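Local coordinates for protein 2-hydroxyisobutyryl-CoA synthetase (Aquincola tertiaricarbonis, PDB 6HDY) that is a CoA synthetase of the ANL superfamily of AMP-binding enzymes, with a large N-terminal part and a smaller C-terminal domain, at residues I50-Q55 against L82-F88; R315-Y319 against L347-D351. One frame throughout, in Å; residues are numbered along the deposited sequence.

Interaction 1 closes in the chain before interaction 2 opens, and their centres lie about 18 Å apart on the same side of the chain's centre. Interaction 1 joins helix 43-64 to the start of helix 85-91. Interaction 2 joins edge strand 315-316 and the turn after it to the loop that follows strand 340-347. Both rest on the same antiparallel sheet: Tyr305 of strand 304-310 is touched by Leu54 and Leu85 from one contact and by Arg316 from the other. A salt bridge from Arg316 NH2 to Glu86 OE1, 2.9 Å long, connects them directly, so helix 85-91 is tied to edge strand 315-316 of this sheet.

Interaction 1 (I50-Q55 against L82-F88); sequences ILGRLQ and LKSLEDF
Leu51 and Leu54, three residues apart on helix 43-64, press into three apolar side chains: Leu82, in the loop before helix 85-91, and Leu85 and Phe88 in its first turn. Leu54 is the deeper bump. Its branch point lies over one face of the Phe88 ring, offset toward the rim, in a CH-pi contact with CG 3.8 Å from the ring centroid. The two side chains cross at about a right angle, and the methyls divide the work: Leu54 CD1 continues over the ring toward Phe88 CZ, whereas Leu54 CD2 meets Leu85 CD2 at 3.8 Å. Phe88 can offer its face because its CG stands opposite the backbone N (chi1 -163°), swinging the ring toward the helix.

Leu51 fills the next hollow, formed by Leu82 and the bend of chain leading into the helix. Its CD1 sits 3.7 Å from both Leu82 CD2 and Ser84 C, as the Leu51 and Leu82 side chains slide past each other in opposite directions. The other methyl of Leu82, CD1, reaches the helix backbone, 3.7 Å from Leu54 O.

At the border, Gln55 stretches an extended side chain across the gap, and NE2 donates to Leu82 O over 3.1 Å. The acceptor is close to the amide plane of Gln55. Just beyond, Ser84 is the N-cap of helix 85-91, its OG accepting from Asp87 N, while Asp87 OD2 accepts from Lys83 N; both bonds probably help to hold this turn. On the sheet side, Tyr305 and Thr328 touch Leu54. The packing is thus chiefly apolar and set by shape, while the Gln55 bond satisfies the Leu82 carbonyl and probably helps to fix the loop on the helix.

Interaction 2 (R315-Y319 against L347-D351); sequences RRVPY and LWTND
Arg316 meets Trp348 where edge strand 315-316 of the five-stranded antiparallel sheet runs into a turn beside the loop after strand 340-347. The aliphatic part of Arg316 does the touching: CG lies 4.1 Å from Trp348 CH2, at the six-membered end of the indole. Its charged end goes the other way, NE pairing with Glu89 and NH2 with Glu86, so the methylenes are held against the indole by salt bridges to helix 85-91.

Val317 contributes its backbone. Trp348 NE1 donates to Val317 O over 3.0 Å, and the oxygen lies in the indole plane, although the donor stands above the carbonyl plane rather than on a lone pair. This bond satisfies the polar edge of a buried ring and helps to fix its rotation. Val317 CG2 packs beside the same edge, near NE1. The CB of Pro318 points away, but Pro318 O lies at the indole edge near its plane, 3.7 Å from Trp348 NE1.

Tyr319 closes the segment with its aromatic ring between Trp348 and Asn350. Its edge points at the Trp348 face, the planes 50° apart and the centroid of the five-membered ring 4.6 Å from that of Tyr319, with CE1 over the centre of the indole. The Trp348 side chain folds back over its own backbone, with CG between N and the carbonyl carbon (chi1 76°), which brings one face of the indole against the edge of Tyr319. Asn350 covers one face of the Tyr319 ring: CB stands over the centre, 3.5 Å from the centroid and 9° off the ring normal.

Interaction 1 (I50-Q55 against L82-F88)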
loop_
_atom_site.group_PDB
_atom_site.type_symbol
_atom_site.label_atom_id
_atom_site.label_comp_id
_atom_site.label_asym_id
_atom_site.label_seq_id
_atom_site.Cartn_x
_atom_site.Cartn_y
_atom_site.Cartn_z
ATOM N N ILE A 50 27.039 17.096 15.712
ATOM C CA ILE A 50 25.570 17.227 15.821
ATOM C C ILE A 50 25.212 18.697 16.025
ATOM O O ILE A 50 24.357 19.206 15.312
ATOM C CB ILE A 50 24.970 16.297 16.913
ATOM C CG1 ILE A 50 24.977 14.839 16.435
ATOM C CG2 ILE A 50 23.547 16.740 17.330
ATOM C CD1 ILE A 50 24.985 13.818 17.535
ATOM N N LEU A 51 25.925 19.383 16.936
ATOM C CA LEU A 51 25.751 20.810 17.225
ATOM C C LEU A 51 26.038 21.630 15.966
ATOM O O LEU A 51 25.309 22.586 15.689
ATOM C CB LEU A 51 26.665 21.241 18.396
ATOM C CG LEU A 51 26.866 22.757 18.642
ATOM C CD1 LEU A 51 25.543 23.448 19.024
ATOM C CD2 LEU A 51 27.964 23.013 19.677
ATOM N N GLY A 52 27.083 21.236 15.225
ATOM C CA GLY A 52 27.474 21.852 13.961
ATOM C C GLY A 52 26.356 21.755 12.943
ATOM O O GLY A 52 25.987 22.752 12.316
ATOM N N ARG A 53 25.765 20.556 12.827
ATOM C CA ARG A 53 24.639 20.287 11.928
ATOM C C ARG A 53 23.389 21.066 12.359
ATOM O O ARG A 53 22.662 21.585 11.515
ATOM C CB ARG A 53 24.325 18.775 11.891
ATOM C CG ARG A 53 23.120 18.407 10.986
ATOM C CD ARG A 53 23.230 18.890 9.533
ATOM N NE ARG A 53 24.498 18.494 8.919
ATOM C CZ ARG A 53 24.736 17.288 8.421
ATOM N NH1 ARG A 53 23.778 16.363 8.407
ATOM N NH2 ARG A 53 25.922 17.000 7.911
ATOM N N LEU A 54 23.144 21.104 13.676
ATOM C CA LEU A 54 22.031 21.777 14.342
ATOM C C LEU A 54 22.018 23.244 13.946
ATOM O O LEU A 54 20.957 23.785 13.649
ATOM C CB LEU A 54 22.198 21.613 15.869
ATOM C CG LEU A 54 21.104 20.916 16.697
ATOM C CD1 LEU A 54 20.167 20.041 15.884
ATOM C CD2 LEU A 54 21.688 20.178 17.886
ATOM N N GLN A 55 23.203 23.855 13.850
ATOM C CA GLN A 55 23.389 25.243 13.435
ATOM C C GLN A 55 22.999 25.415 11.959
ATOM O O GLN A 55 22.266 26.350 11.622
ATOM C CB GLN A 55 24.842 25.688 13.678
ATOM C CG GLN A 55 25.195 25.759 15.166
ATOM C CD GLN A 55 26.685 25.799 15.412
ATOM O OE1 GLN A 55 27.464 25.039 14.827
ATOM N NE2 GLN A 55 27.114 26.673 16.306
ATOM N N LEU A 82 22.625 29.622 19.056
ATOM C CA LEU A 82 22.822 28.186 19.244
ATOM C C LEU A 82 24.356 28.002 19.299
ATOM O O LEU A 82 25.006 27.938 18.251
ATOM C CB LEU A 82 22.230 27.405 18.056
ATOM C CG LEU A 82 21.549 26.066 18.331
ATOM C CD1 LEU A 82 21.313 25.312 17.033
ATOM C CD2 LEU A 82 22.333 25.194 19.319
ATOM N N LYS A 83 24.931 28.000 20.510
ATOM C CA LYS A 83 26.385 27.902 20.685
ATOM C C LYS A 83 26.815 26.660 21.464
ATOM O O LYS A 83 28.011 26.443 21.652
ATOM C CB LYS A 83 26.954 29.191 21.304
ATOM C CG LYS A 83 26.787 30.427 20.419
ATOM C CD LYS A 83 27.550 31.589 20.994
ATOM C CE LYS A 83 27.342 32.890 20.267
ATOM N NZ LYS A 83 28.235 33.947 20.824
ATOM N N SER A 84 25.832 25.831 21.879
ATOM C CA SER A 84 25.995 24.568 22.611
ATOM C C SER A 84 24.664 23.803 22.627
ATOM O O SER A 84 23.623 24.385 22.331
ATOM C CB SER A 84 26.472 24.822 24.041
ATOM O OG SER A 84 25.485 25.458 24.834
ATOM N N LEU A 85 24.691 22.515 23.024
ATOM C CA LEU A 85 23.507 21.666 23.147
ATOM C C LEU A 85 22.604 22.166 24.284
ATOM O O LEU A 85 21.386 21.949 24.258
ATOM C CB LEU A 85 23.908 20.190 23.362
ATOM C CG LEU A 85 24.657 19.504 22.194
ATOM C CD1 LEU A 85 25.158 18.123 22.604
ATOM C CD2 LEU A 85 23.791 19.411 20.935
ATOM N N GLU A 86 23.206 22.864 25.261
ATOM C CA GLU A 86 22.503 23.474 26.385
ATOM C C GLU A 86 21.705 24.707 25.912
ATOM O O GLU A 86 20.631 24.973 26.443
ATOM C CB GLU A 86 23.438 23.793 27.584
ATOM C CG GLU A 86 24.917 23.430 27.438
ATOM C CD GLU A 86 25.330 21.975 27.280
ATOM O OE1 GLU A 86 24.800 21.104 28.009
ATOM O OE2 GLU A 86 26.227 21.714 26.445
ATOM N N ASP A 87 22.215 25.432 24.897
ATOM C CA ASP A 87 21.525 26.586 24.298
ATOM C C ASP A 87 20.289 26.099 23.547
ATOM O O ASP A 87 19.237 26.726 23.619
ATOM C CB ASP A 87 22.438 27.327 23.308
ATOM C CG ASP A 87 23.456 28.283 23.893
ATOM O OD1 ASP A 87 23.218 28.811 25.001
ATOM O OD2 ASP A 87 24.449 28.559 23.215
ATOM N N PHE A 88 20.430 24.972 22.834
ATOM C CA PHE A 88 19.382 24.314 22.069
ATOM C C PHE A 88 18.169 23.959 22.941
ATOM O O PHE A 88 17.054 24.331 22.592
ATOM C CB PHE A 88 19.959 23.054 21.398
ATOM C CG PHE A 88 19.141 22.481 20.268
ATOM C CD1 PHE A 88 18.990 23.178 19.072
ATOM C CD2 PHE A 88 18.564 21.218 20.376
ATOM C CE1 PHE A 88 18.219 22.651 18.029
ATOM C CE2 PHE A 88 17.838 20.668 19.313
ATOM C CZ PHE A 88 17.653 21.398 18.156
#

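Interaction 2 (R315-Y319 against L347-D351)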
loop_
_atom_site.group_PDB
_atom_site.type_symbol
_atom_site.label_atom_id
_atom_site.label_comp_id
_atom_site.label_asym_id
_atom_site.label_seq_id
_atom_site.Cartn_x
_atom_site.Cartn_y
_atom_site.Cartn_z
ATOM N N ARG A 315 13.982 20.638 29.121
ATOM C CA ARG A 315 15.426 20.469 29.247
ATOM C C ARG A 315 15.712 18.998 29.480
ATOM O O ARG A 315 14.853 18.299 30.022
ATOM C CB ARG A 315 16.027 21.395 30.314
ATOM C CG ARG A 315 16.231 22.817 29.774
ATOM C CD ARG A 315 17.017 23.719 30.699
ATOM N NE ARG A 315 16.140 24.671 31.384
ATOM C CZ ARG A 315 15.841 24.622 32.679
ATOM N NH1 ARG A 315 15.028 25.525 33.214
ATOM N NH2 ARG A 315 16.363 23.675 33.454
ATOM N N ARG A 316 16.866 18.502 28.979
ATOM C CA ARG A 316 17.239 17.092 29.096
ATOM C C ARG A 316 17.276 16.639 30.551
ATOM O O ARG A 316 17.723 17.396 31.412
ATOM C CB ARG A 316 18.599 16.812 28.423
ATOM C CG ARG A 316 18.592 16.865 26.888
ATOM C CD ARG A 316 20.007 16.939 26.320
ATOM N NE ARG A 316 20.717 18.152 26.748
ATOM C CZ ARG A 316 22.030 18.353 26.632
ATOM N NH1 ARG A 316 22.807 17.422 26.091
ATOM N NH2 ARG A 316 22.576 19.481 27.065
ATOM N N VAL A 317 16.743 15.432 30.826
ATOM C CA VAL A 317 16.767 14.813 32.156
ATOM C C VAL A 317 18.083 14.016 32.235
ATOM O O VAL A 317 18.561 13.575 31.175
ATOM C CB VAL A 317 15.520 13.928 32.483
ATOM C CG1 VAL A 317 14.233 14.742 32.451
ATOM C CG2 VAL A 317 15.405 12.698 31.584
ATOM N N PRO A 318 18.704 13.812 33.429
ATOM C CA PRO A 318 19.949 13.014 33.471
ATOM C C PRO A 318 19.699 11.574 33.029
ATOM O O PRO A 318 18.549 11.124 33.074
ATOM C CB PRO A 318 20.347 13.052 34.964
ATOM C CG PRO A 318 19.609 14.204 35.543
ATOM C CD PRO A 318 18.321 14.261 34.787
ATOM N N TYR A 319 20.757 10.849 32.607
ATOM C CA TYR A 319 20.622 9.439 32.232
ATOM C C TYR A 319 20.208 8.613 33.447
ATOM O O TYR A 319 20.648 8.883 34.565
ATOM C CB TYR A 319 21.904 8.906 31.595
ATOM C CG TYR A 319 22.263 9.594 30.297
ATOM C CD1 TYR A 319 21.421 9.522 29.186
ATOM C CD2 TYR A 319 23.441 10.322 30.176
ATOM C CE1 TYR A 319 21.758 10.140 27.979
ATOM C CE2 TYR A 319 23.778 10.960 28.983
ATOM C CZ TYR A 319 22.937 10.862 27.886
ATOM O OH TYR A 319 23.299 11.469 26.710
ATOM N N LEU A 347 12.597 6.241 29.317
ATOM C CA LEU A 347 13.755 6.305 30.187
ATOM C C LEU A 347 14.933 6.102 29.240
ATOM O O LEU A 347 14.897 5.212 28.377
ATOM C CB LEU A 347 13.735 5.197 31.263
ATOM C CG LEU A 347 14.817 5.321 32.351
ATOM C CD1 LEU A 347 14.299 4.847 33.674
ATOM C CD2 LEU A 347 16.057 4.531 32.004
ATOM N N TRP A 348 15.979 6.912 29.427
ATOM C CA TRP A 348 17.205 6.826 28.643
ATOM C C TRP A 348 18.436 6.669 29.548
ATOM O O TRP A 348 18.467 7.204 30.661
ATOM C CB TRP A 348 17.347 7.983 27.606
ATOM C CG TRP A 348 17.752 9.362 28.097
ATOM C CD1 TRP A 348 17.616 9.878 29.359
ATOM C CD2 TRP A 348 18.250 10.430 27.280
ATOM N NE1 TRP A 348 18.068 11.179 29.389
ATOM C CE2 TRP A 348 18.469 11.540 28.128
ATOM C CE3 TRP A 348 18.548 10.552 25.904
ATOM C CZ2 TRP A 348 18.943 12.765 27.642
ATOM C CZ3 TRP A 348 19.056 11.749 25.438
ATOM C CH2 TRP A 348 19.233 12.846 26.298
ATOM N N THR A 349 19.414 5.875 29.083
ATOM C CA THR A 349 20.682 5.610 29.781
ATOM C C THR A 349 21.814 5.782 28.783
ATOM O O THR A 349 21.559 5.837 27.575
ATOM C CB THR A 349 20.688 4.217 30.444
ATOM O OG1 THR A 349 20.379 3.213 29.473
ATOM C CG2 THR A 349 19.746 4.124 31.629
ATOM N N ASN A 350 23.042 5.936 29.275
ATOM C CA ASN A 350 24.201 6.107 28.411
ATOM C C ASN A 350 25.342 5.134 28.751
ATOM O O ASN A 350 26.520 5.484 28.671
ATOM C CB ASN A 350 24.671 7.560 28.374
ATOM C CG ASN A 350 25.503 7.894 27.155
ATOM O OD1 ASN A 350 25.355 7.289 26.084
ATOM N ND2 ASN A 350 26.420 8.842 27.298
ATOM N N ASP A 351 24.988 3.893 29.060
ATOM C CA ASP A 351 25.989 2.869 29.350
ATOM C C ASP A 351 26.358 2.134 28.058
ATOM O O ASP A 351 25.623 2.211 27.078
ATOM C CB ASP A 351 25.474 1.910 30.425
ATOM C CG ASP A 351 25.069 2.633 31.688
ATOM O OD1 ASP A 351 25.765 3.603 32.069
ATOM O OD2 ASP A 351 24.031 2.262 32.275
#